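Local coordinates for cerato-platanin-like protein (PDB 3SUK) that is a secreted fungal cerato-platanin with a double-psi beta-barrel fold, whose molecular function is not established, at residues A[4-9]-A[90-95]; A[76-81]-A[98-103]; A[65-70]-A[113-118]. All blocks are in the same frame, centred on the assembly; numbering follows the deposited sequence.

Contact 1 of 3, residues A[4-9]-A[90-95]; sequences VQLRFD and FNVAQA
Three backbone hydrogen bonds zip strand 4-8 to strand 90-92 in parallel register, L6 beside F90 and F8 beside V92. F90 N donates to Q5 O almost straight (173°), R7 uses N and O to hold F90 O and V92 N, and from just beyond the strand D9 N reaches V92 O at 2.8 Å from above the carbonyl plane. Outer edges pair too, V4 with V113 and N91 with A49.

Apolar groups gather on the face of L6, F8, F90 and V92. V4 CG2 meets the F90 ring obliquely at CE2 (3.7 Å), the L6 and V92 side chains cross at about a right angle (CD2 to CG2 3.8 Å), and M97 packs on L6, F8 and V92. Q94 lies alongside F8, its CG over one ring face toward the rim, a CH-pi contact 4.1 Å from the centroid; its OE1 bonds N10 ND2.

Polar chains take the other face. R7, CG in the crowded position between N and carbonyl carbon (chi1 58°) and bent at chi3, curls back so that NH1 makes weak bonds to F90 O (3.1 Å) and N91 OD1 (3.3 Å). Water 1 joins N91 ND2 to D9 OD2, while D9 OD1 bonds T11.

Hydrocarbon thus lines one face; on the other the guanidinium, probably positive, is held by weak NH1 bonds to neutral oxygens, N88 O among them.

Contact 2 of 3, residues A[76-81]-A[98-103]; sequences RSINLV and DELTNG
Helix 94-101 ends against the start of strand 74-83 in the barrel sheet, and segments 76-81 and 98-103 meet where the helix closes in a Schellman motif. N102 leaves the helix with positive phi (56°), and D98 O takes two backbone bonds, from T101 N and from G103 N, the latter short at 2.7 Å.

R76 carries the polar half of the contact. Its CG stands anti to the carbonyl carbon, and the chain runs extended to NE past the helix end, CD lying 3.8 Å from E99 O. The guanidinium then lies flat on N102: CB sits over the centre of one face, 3.5 Å from CZ, and the N102 amide plane is within 5° of the guanidinium plane, so the two groups stack. No direct hydrogen bond joins the segments; two waters do the work. Water 2, in the guanidinium plane at its edge, accepts from R76 NH1 and lies 2.9 Å from L100 O, to which it can donate, and water 3 accepts from R76 NE (2.8 Å) and donates to N102 OD1. NH1 also bonds F71 O. The guanidinium is held at its edge and covered on one face, which probably limits its rotation, and its probable positive charge lies close to the carbonyl end of the helix, which should be favourable.

The apolar half is L100. With CG anti to N (chi1 -161°), it sends CD1 to R76 O (3.4 Å) and to I78 CG1 (4.2 Å), among I67, F69 and V113. E99 CB skirts I78 CG2, and its OE1 bonds H46.

The positive-phi N102 with the bond from G103 N back to D98 O is the mark of a Schellman-capped helix, here packed on the double-psi beta-barrel.

Contact 3 of 3, residues A[65-70]-A[113-118]; sequences YTISFT and VQSQQV
Strands 64-71 and 110-118 pair antiparallel in the double-psi beta-barrel of the cerato-platanin family, T66 with Q116 and S68 with Q114 as hydrogen-bonded pairs, Y65 with Q117 and I67 with S115 as non-hydrogen-bonded ones. Of the four backbone bonds, that from S68 N to Q114 O is the straightest (171°), whereas T66 N approaches Q116 O from above the carbonyl plane.

Y65, I67, S115 and Q117 share a face. Y65 has CG anti to its carbonyl carbon (chi1 -60°), which lays the ring obliquely across the neighbouring strand: CD2 comes to S115 OG (3.5 Å) and CE2 to Q117 CB (4.0 Å). Its hydroxyl bonds D52 and N63, so both ends of this buried side chain are fixed, and its ring meets F90 edge-to-face. S115 OG, anti to N, points beside that ring. I67 turns CG2 anti to N and sets it on V113 CG2 (3.6 Å), the valine methyl in the crowded place between N and carbonyl carbon. The other methyl, V113 CG1, meets F69 CD1, the two side chains crossing at about a right angle; F69 CG is anti to N.

On the face of T66, S68, Q114 and Q116 the chains are polar. T66 OG1 and S68 OG both lie anti to their carbonyl carbons, bonded to N79 OD1 and S77 OG of the next strand; T66 OG1 also touches V118 CG1 at 3.4 Å. Q114, bent at chi2, leads its amide away from strand 64-71. Q116 bends at chi2 too, turning its amide along its own strand to the next residue, where NE2 lies in the carbonyl plane of Q117 on a lone pair of O, 2.9 Å away and nearly straight at 177°.

How the contacts relate
All three contacts belong to the sheet of the double-psi beta-barrel and the helix beside it. Contacts 1 and 3 join through neighbouring strands 4-8 and 110-118, V4 O lying 2.8 Å from V113 N, a probable hydrogen bond, and through F90, whose CZ is 3.9 Å from I67 CD1. Contact 2 abuts contact 3 along strands 64-71 and 74-83, with L100 CD1 3.5 Å from I67 O. V92 CG1 and L80 CD1, 3.5 Å apart, bring contacts 1 and 2 together, and helix 94-101 serves both. Centres are about 9 to 12 Å apart. Contact 1 alternates with each of the others along the chain, so the strands come together in an order unlike that of the sequence.

Contact 1 of 3, residues A[4-9]-A[90-95]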
loop_
_atom_site.group_PDB
_atom_site.type_symbol
_atom_site.label_atom_id
_atom_site.label_comp_id
_atom_site.label_asym_id
_atom_site.label_seq_id
_atom_site.Cartn_x
_atom_site.Cartn_y
_atom_site.Cartn_z
ATOM N N VAL A 4 -7.483 -5.469 -9.730
ATOM C CA VAL A 4 -6.566 -4.365 -9.948
ATOM C C VAL A 4 -5.154 -4.933 -10.007
ATOM O O VAL A 4 -4.902 -5.960 -9.458
ATOM C CB VAL A 4 -6.714 -3.223 -8.890
ATOM C CG1 VAL A 4 -8.150 -2.879 -8.685
ATOM C CG2 VAL A 4 -6.086 -3.572 -7.606
ATOM N N GLN A 5 -4.265 -4.252 -10.703
ATOM C CA GLN A 5 -2.882 -4.809 -10.755
ATOM C C GLN A 5 -2.087 -4.423 -9.492
ATOM O O GLN A 5 -2.356 -3.438 -8.854
ATOM C CB GLN A 5 -2.126 -4.367 -12.016
ATOM C CG GLN A 5 -2.687 -4.850 -13.391
ATOM C CD GLN A 5 -1.557 -4.910 -14.365
ATOM O OE1 GLN A 5 -0.943 -3.887 -14.655
ATOM N NE2 GLN A 5 -1.161 -6.139 -14.762
ATOM N N LEU A 6 -1.198 -5.324 -9.114
ATOM C CA LEU A 6 -0.329 -5.122 -7.971
ATOM C C LEU A 6 1.088 -5.544 -8.324
ATOM O O LEU A 6 1.270 -6.602 -8.834
ATOM C CB LEU A 6 -0.866 -5.862 -6.732
ATOM C CG LEU A 6 -0.070 -5.611 -5.447
ATOM C CD1 LEU A 6 -0.981 -5.610 -4.254
ATOM C CD2 LEU A 6 1.014 -6.630 -5.245
ATOM N N ARG A 7 2.060 -4.720 -7.949
ATOM C CA ARG A 7 3.482 -5.002 -8.117
ATOM C C ARG A 7 4.162 -4.465 -6.850
ATOM O O ARG A 7 3.509 -3.959 -5.973
ATOM C CB ARG A 7 4.064 -4.332 -9.369
ATOM C CG ARG A 7 3.877 -2.848 -9.348
ATOM C CD ARG A 7 3.994 -2.121 -10.726
ATOM N NE ARG A 7 2.944 -2.401 -11.707
ATOM C CZ ARG A 7 1.604 -2.278 -11.578
ATOM N NH1 ARG A 7 0.913 -1.922 -10.432
ATOM N NH2 ARG A 7 0.918 -2.588 -12.654
ATOM N N PHE A 8 5.462 -4.652 -6.761
ATOM C CA PHE A 8 6.187 -4.187 -5.601
ATOM C C PHE A 8 7.207 -3.140 -5.966
ATOM O O PHE A 8 7.633 -3.007 -7.083
ATOM C CB PHE A 8 6.805 -5.345 -4.780
ATOM C CG PHE A 8 8.006 -5.993 -5.425
ATOM C CD1 PHE A 8 9.280 -5.482 -5.252
ATOM C CD2 PHE A 8 7.850 -7.094 -6.190
ATOM C CE1 PHE A 8 10.337 -6.048 -5.822
ATOM C CE2 PHE A 8 8.944 -7.698 -6.747
ATOM C CZ PHE A 8 10.188 -7.156 -6.569
ATOM N N ASP A 9 7.492 -2.344 -4.968
ATOM C CA ASP A 9 8.471 -1.251 -5.070
ATOM C C ASP A 9 9.202 -1.226 -3.742
ATOM O O ASP A 9 8.617 -0.937 -2.734
ATOM C CB ASP A 9 7.718 0.060 -5.322
ATOM C CG ASP A 9 8.634 1.282 -5.474
ATOM O OD1 ASP A 9 9.746 1.234 -5.064
ATOM O OD2 ASP A 9 8.170 2.293 -5.993
ATOM N N PHE A 90 -1.776 -0.914 -7.538
ATOM C CA PHE A 90 -0.929 -0.776 -6.347
ATOM C C PHE A 90 0.542 -1.062 -6.624
ATOM O O PHE A 90 0.879 -2.013 -7.284
ATOM C CB PHE A 90 -1.343 -1.767 -5.224
ATOM C CG PHE A 90 -2.700 -1.533 -4.631
ATOM C CD1 PHE A 90 -2.866 -0.578 -3.671
ATOM C CD2 PHE A 90 -3.780 -2.350 -4.955
ATOM C CE1 PHE A 90 -4.082 -0.375 -3.117
ATOM C CE2 PHE A 90 -5.016 -2.130 -4.391
ATOM C CZ PHE A 90 -5.126 -1.146 -3.447
ATOM N N ASN A 91 1.401 -0.235 -6.062
ATOM C CA ASN A 91 2.803 -0.570 -5.917
ATOM C C ASN A 91 3.120 -0.651 -4.414
ATOM O O ASN A 91 3.148 0.311 -3.754
ATOM C CB ASN A 91 3.722 0.502 -6.519
ATOM C CG ASN A 91 3.352 0.926 -7.925
ATOM O OD1 ASN A 91 2.799 0.212 -8.704
ATOM N ND2 ASN A 91 3.692 2.138 -8.215
ATOM N N VAL A 92 3.395 -1.856 -3.948
ATOM C CA VAL A 92 3.520 -2.115 -2.513
ATOM C C VAL A 92 4.905 -2.561 -2.077
ATOM O O VAL A 92 5.696 -2.920 -2.852
ATOM C CB VAL A 92 2.435 -3.141 -2.007
ATOM C CG1 VAL A 92 1.022 -2.643 -2.432
ATOM C CG2 VAL A 92 2.735 -4.578 -2.487
ATOM N N ALA A 93 5.148 -2.536 -0.775
ATOM C CA ALA A 93 6.433 -3.035 -0.282
ATOM C C ALA A 93 6.551 -4.502 -0.703
ATOM O O ALA A 93 5.607 -5.226 -0.697
ATOM C CB ALA A 93 6.499 -2.899 1.238
ATOM N N GLN A 94 7.755 -4.922 -1.029
ATOM C CA GLN A 94 7.938 -6.305 -1.399
ATOM C C GLN A 94 7.439 -7.190 -0.241
ATOM O O GLN A 94 6.822 -8.201 -0.467
ATOM C CB GLN A 94 9.428 -6.597 -1.667
ATOM C CG GLN A 94 9.637 -8.022 -2.177
ATOM C CD GLN A 94 11.112 -8.380 -2.234
ATOM O OE1 GLN A 94 11.906 -7.614 -2.684
ATOM N NE2 GLN A 94 11.439 -9.597 -1.813
ATOM N N ALA A 95 7.689 -6.805 0.983
ATOM C CA ALA A 95 7.314 -7.650 2.098
ATOM C C ALA A 95 5.799 -7.902 2.115
ATOM O O ALA A 95 5.361 -9.015 2.402
ATOM C CB ALA A 95 7.775 -7.042 3.375
HETATM O O HOH W 1 5.610 3.545 -6.304
#

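Contact 2 of 3, residues A[76-81]-A[98-103]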
loop_
_atom_site.group_PDB
_atom_site.type_symbol
_atom_site.label_atom_id
_atom_site.label_comp_id
_atom_site.label_asym_id
_atom_site.label_seq_id
_atom_site.Cartn_x
_atom_site.Cartn_y
_atom_site.Cartn_z
ATOM N N ARG A 76 -5.320 -15.360 0.367
ATOM C CA ARG A 76 -4.593 -14.590 1.370
ATOM C C ARG A 76 -4.982 -13.119 1.227
ATOM O O ARG A 76 -5.063 -12.616 0.168
ATOM C CB ARG A 76 -3.074 -14.798 1.205
ATOM C CG ARG A 76 -2.680 -16.259 1.255
ATOM C CD ARG A 76 -1.151 -16.470 1.163
ATOM N NE ARG A 76 -0.782 -17.878 1.293
ATOM C CZ ARG A 76 -0.840 -18.761 0.318
ATOM N NH1 ARG A 76 -1.216 -18.431 -0.901
ATOM N NH2 ARG A 76 -0.505 -19.973 0.593
ATOM N N SER A 77 -5.177 -12.468 2.357
ATOM C CA SER A 77 -5.599 -11.075 2.417
ATOM C C SER A 77 -4.787 -10.320 3.478
ATOM O O SER A 77 -4.534 -10.829 4.518
ATOM C CB SER A 77 -7.076 -10.870 2.764
ATOM O OG SER A 77 -7.980 -11.587 1.936
ATOM N N ILE A 78 -4.490 -9.068 3.163
ATOM C CA ILE A 78 -3.860 -8.118 4.062
ATOM C C ILE A 78 -4.607 -6.799 3.998
ATOM O O ILE A 78 -5.280 -6.521 3.043
ATOM C CB ILE A 78 -2.356 -7.865 3.731
ATOM C CG1 ILE A 78 -2.226 -7.256 2.326
ATOM C CG2 ILE A 78 -1.555 -9.134 3.871
ATOM C CD1 ILE A 78 -0.806 -6.772 1.985
ATOM N N ASN A 79 -4.462 -6.041 5.063
ATOM C CA ASN A 79 -4.882 -4.674 5.106
ATOM C C ASN A 79 -3.690 -3.727 4.924
ATOM O O ASN A 79 -2.666 -3.899 5.498
ATOM C CB ASN A 79 -5.589 -4.376 6.430
ATOM C CG ASN A 79 -6.831 -5.252 6.658
ATOM O OD1 ASN A 79 -7.497 -5.650 5.767
ATOM N ND2 ASN A 79 -7.041 -5.587 7.879
ATOM N N LEU A 80 -3.868 -2.764 4.044
ATOM C CA LEU A 80 -2.776 -1.967 3.539
ATOM C C LEU A 80 -3.154 -0.501 3.458
ATOM O O LEU A 80 -4.221 -0.177 3.058
ATOM C CB LEU A 80 -2.373 -2.497 2.151
ATOM C CG LEU A 80 -1.186 -1.736 1.517
ATOM C CD1 LEU A 80 -0.172 -2.713 0.905
ATOM C CD2 LEU A 80 -1.678 -0.774 0.407
ATOM N N VAL A 81 -2.223 0.383 3.796
ATOM C CA VAL A 81 -2.457 1.827 3.703
ATOM C C VAL A 81 -1.780 2.384 2.472
ATOM O O VAL A 81 -0.645 2.186 2.270
ATOM C CB VAL A 81 -1.930 2.594 4.969
ATOM C CG1 VAL A 81 -2.109 4.132 4.819
ATOM C CG2 VAL A 81 -2.689 2.087 6.239
ATOM N N ASP A 98 5.008 -10.262 -0.649
ATOM C CA ASP A 98 5.390 -11.599 -0.242
ATOM C C ASP A 98 4.355 -12.231 0.701
ATOM O O ASP A 98 4.052 -13.377 0.568
ATOM C CB ASP A 98 6.794 -11.597 0.367
ATOM C CG ASP A 98 7.894 -11.701 -0.677
ATOM O OD1 ASP A 98 7.743 -12.433 -1.627
ATOM O OD2 ASP A 98 8.916 -11.015 -0.497
ATOM N N GLU A 99 3.815 -11.463 1.607
ATOM C CA GLU A 99 2.792 -11.974 2.516
ATOM C C GLU A 99 1.522 -12.377 1.737
ATOM O O GLU A 99 0.923 -13.383 1.995
ATOM C CB GLU A 99 2.490 -10.961 3.603
ATOM C CG GLU A 99 3.587 -10.830 4.630
ATOM C CD GLU A 99 3.295 -9.706 5.589
ATOM O OE1 GLU A 99 2.262 -9.800 6.259
ATOM O OE2 GLU A 99 4.132 -8.783 5.715
ATOM N N LEU A 100 1.174 -11.586 0.744
ATOM C CA LEU A 100 0.023 -11.792 -0.100
ATOM C C LEU A 100 0.140 -13.034 -0.916
ATOM O O LEU A 100 -0.839 -13.568 -1.311
ATOM C CB LEU A 100 -0.190 -10.577 -0.986
ATOM C CG LEU A 100 -1.529 -10.360 -1.620
ATOM C CD1 LEU A 100 -2.661 -10.317 -0.579
ATOM C CD2 LEU A 100 -1.502 -9.059 -2.342
ATOM N N THR A 101 1.363 -13.441 -1.232
ATOM C CA THR A 101 1.638 -14.490 -2.190
ATOM C C THR A 101 2.423 -15.695 -1.616
ATOM O O THR A 101 2.871 -16.481 -2.363
ATOM C CB THR A 101 2.443 -13.954 -3.416
ATOM O OG1 THR A 101 3.704 -13.455 -2.963
ATOM C CG2 THR A 101 1.738 -12.869 -4.127
ATOM N N ASN A 102 2.495 -15.812 -0.300
ATOM C CA ASN A 102 3.271 -16.836 0.389
ATOM C C ASN A 102 4.742 -16.828 -0.022
ATOM O O ASN A 102 5.307 -17.831 -0.198
ATOM C CB ASN A 102 2.652 -18.252 0.210
ATOM C CG ASN A 102 3.202 -19.270 1.182
ATOM O OD1 ASN A 102 3.358 -19.013 2.339
ATOM N ND2 ASN A 102 3.429 -20.448 0.690
ATOM N N GLY A 103 5.313 -15.629 -0.152
ATOM C CA GLY A 103 6.720 -15.505 -0.484
ATOM C C GLY A 103 7.097 -15.621 -1.927
ATOM O O GLY A 103 8.167 -16.117 -2.209
HETATM O O HOH W 2 -2.195 -15.996 -2.032
HETATM O O HOH W 3 0.834 -17.912 3.545
#

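Contact 3 of 3, residues A[65-70]-A[113-118]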
loop_
_atom_site.group_PDB
_atom_site.type_symbol
_atom_site.label_atom_id
_atom_site.label_comp_id
_atom_site.label_asym_id
_atom_site.label_seq_id
_atom_site.Cartn_x
_atom_site.Cartn_y
_atom_site.Cartn_z
ATOM N N TYR A 65 -7.118 -0.486 2.491
ATOM C CA TYR A 65 -7.633 -1.470 1.576
ATOM C C TYR A 65 -7.376 -2.880 2.070
ATOM O O TYR A 65 -6.294 -3.199 2.497
ATOM C CB TYR A 65 -6.961 -1.317 0.216
ATOM C CG TYR A 65 -7.168 0.015 -0.428
ATOM C CD1 TYR A 65 -6.288 1.048 -0.188
ATOM C CD2 TYR A 65 -8.237 0.243 -1.285
ATOM C CE1 TYR A 65 -6.444 2.254 -0.790
ATOM C CE2 TYR A 65 -8.418 1.464 -1.870
ATOM C CZ TYR A 65 -7.540 2.470 -1.595
ATOM O OH TYR A 65 -7.710 3.690 -2.171
ATOM N N THR A 66 -8.378 -3.721 1.949
ATOM C CA THR A 66 -8.214 -5.141 2.162
ATOM C C THR A 66 -7.964 -5.704 0.785
ATOM O O THR A 66 -8.792 -5.611 -0.090
ATOM C CB THR A 66 -9.456 -5.785 2.778
ATOM O OG1 THR A 66 -9.631 -5.267 4.090
ATOM C CG2 THR A 66 -9.281 -7.266 2.877
ATOM N N ILE A 67 -6.774 -6.262 0.622
ATOM C CA ILE A 67 -6.279 -6.775 -0.658
ATOM C C ILE A 67 -6.184 -8.285 -0.538
ATOM O O ILE A 67 -5.626 -8.777 0.370
ATOM C CB ILE A 67 -4.900 -6.173 -1.026
ATOM C CG1 ILE A 67 -4.960 -4.625 -1.094
ATOM C CG2 ILE A 67 -4.423 -6.690 -2.382
ATOM C CD1 ILE A 67 -3.674 -3.984 -1.255
ATOM N N SER A 68 -6.761 -8.985 -1.506
ATOM C CA SER A 68 -6.869 -10.442 -1.554
ATOM C C SER A 68 -6.278 -11.036 -2.830
ATOM O O SER A 68 -6.361 -10.469 -3.869
ATOM C CB SER A 68 -8.333 -10.863 -1.513
ATOM O OG SER A 68 -8.899 -10.391 -0.335
ATOM N N PHE A 69 -5.614 -12.167 -2.679
ATOM C CA PHE A 69 -5.022 -12.914 -3.796
ATOM C C PHE A 69 -5.082 -14.401 -3.508
ATOM O O PHE A 69 -4.703 -14.816 -2.465
ATOM C CB PHE A 69 -3.582 -12.474 -4.036
ATOM C CG PHE A 69 -2.940 -13.050 -5.276
ATOM C CD1 PHE A 69 -3.415 -12.792 -6.539
ATOM C CD2 PHE A 69 -1.798 -13.781 -5.155
ATOM C CE1 PHE A 69 -2.790 -13.332 -7.646
ATOM C CE2 PHE A 69 -1.170 -14.269 -6.267
ATOM C CZ PHE A 69 -1.687 -14.051 -7.489
ATOM N N THR A 70 -5.481 -15.159 -4.525
ATOM C CA THR A 70 -5.526 -16.614 -4.454
ATOM C C THR A 70 -4.342 -17.198 -5.219
ATOM O O THR A 70 -4.161 -16.909 -6.345
ATOM C CB THR A 70 -6.847 -17.144 -5.041
ATOM O OG1 THR A 70 -7.933 -16.535 -4.350
ATOM C CG2 THR A 70 -6.886 -18.663 -4.873
ATOM N N VAL A 113 -5.089 -8.540 -8.293
ATOM C CA VAL A 113 -5.659 -8.762 -6.975
ATOM C C VAL A 113 -7.077 -8.245 -6.888
ATOM O O VAL A 113 -7.510 -7.564 -7.736
ATOM C CB VAL A 113 -4.806 -8.118 -5.857
ATOM C CG1 VAL A 113 -3.398 -8.692 -5.890
ATOM C CG2 VAL A 113 -4.767 -6.550 -5.971
ATOM N N GLN A 114 -7.786 -8.686 -5.876
ATOM C CA GLN A 114 -9.043 -8.099 -5.515
ATOM C C GLN A 114 -8.791 -7.087 -4.381
ATOM O O GLN A 114 -8.031 -7.325 -3.491
ATOM C CB GLN A 114 -10.044 -9.174 -5.087
ATOM C CG GLN A 114 -10.549 -10.020 -6.220
ATOM C CD GLN A 114 -11.397 -9.259 -7.193
ATOM O OE1 GLN A 114 -12.280 -8.542 -6.819
ATOM N NE2 GLN A 114 -11.118 -9.427 -8.461
ATOM N N SER A 115 -9.382 -5.926 -4.514
ATOM C CA SER A 115 -9.181 -4.869 -3.548
ATOM C C SER A 115 -10.540 -4.284 -3.136
ATOM O O SER A 115 -11.390 -4.008 -3.954
ATOM C CB SER A 115 -8.293 -3.784 -4.171
ATOM O OG SER A 115 -8.185 -2.667 -3.305
ATOM N N GLN A 116 -10.683 -4.106 -1.835
ATOM C CA GLN A 116 -11.849 -3.492 -1.259
ATOM C C GLN A 116 -11.402 -2.433 -0.247
ATOM O O GLN A 116 -10.834 -2.799 0.736
ATOM C CB GLN A 116 -12.648 -4.583 -0.517
ATOM C CG GLN A 116 -13.930 -4.115 0.074
ATOM C CD GLN A 116 -14.727 -3.272 -0.909
ATOM O OE1 GLN A 116 -15.236 -3.776 -1.896
ATOM N NE2 GLN A 116 -14.807 -1.992 -0.662
ATOM N N GLN A 117 -11.728 -1.178 -0.434
ATOM C CA GLN A 117 -11.518 -0.219 0.627
ATOM C C GLN A 117 -12.371 -0.560 1.839
ATOM O O GLN A 117 -13.495 -0.986 1.692
ATOM C CB GLN A 117 -11.858 1.188 0.141
ATOM C CG GLN A 117 -11.388 2.209 1.136
ATOM C CD GLN A 117 -11.696 3.613 0.780
ATOM O OE1 GLN A 117 -12.433 3.905 -0.120
ATOM N NE2 GLN A 117 -11.137 4.474 1.503
ATOM N N VAL A 118 -11.790 -0.351 3.003
ATOM C CA VAL A 118 -12.429 -0.510 4.284
ATOM C C VAL A 118 -12.212 0.779 5.101
ATOM O O VAL A 118 -11.599 1.719 4.671
ATOM C CB VAL A 118 -11.893 -1.741 5.063
ATOM C CG1 VAL A 118 -12.233 -3.036 4.323
ATOM C CG2 VAL A 118 -10.396 -1.618 5.269
#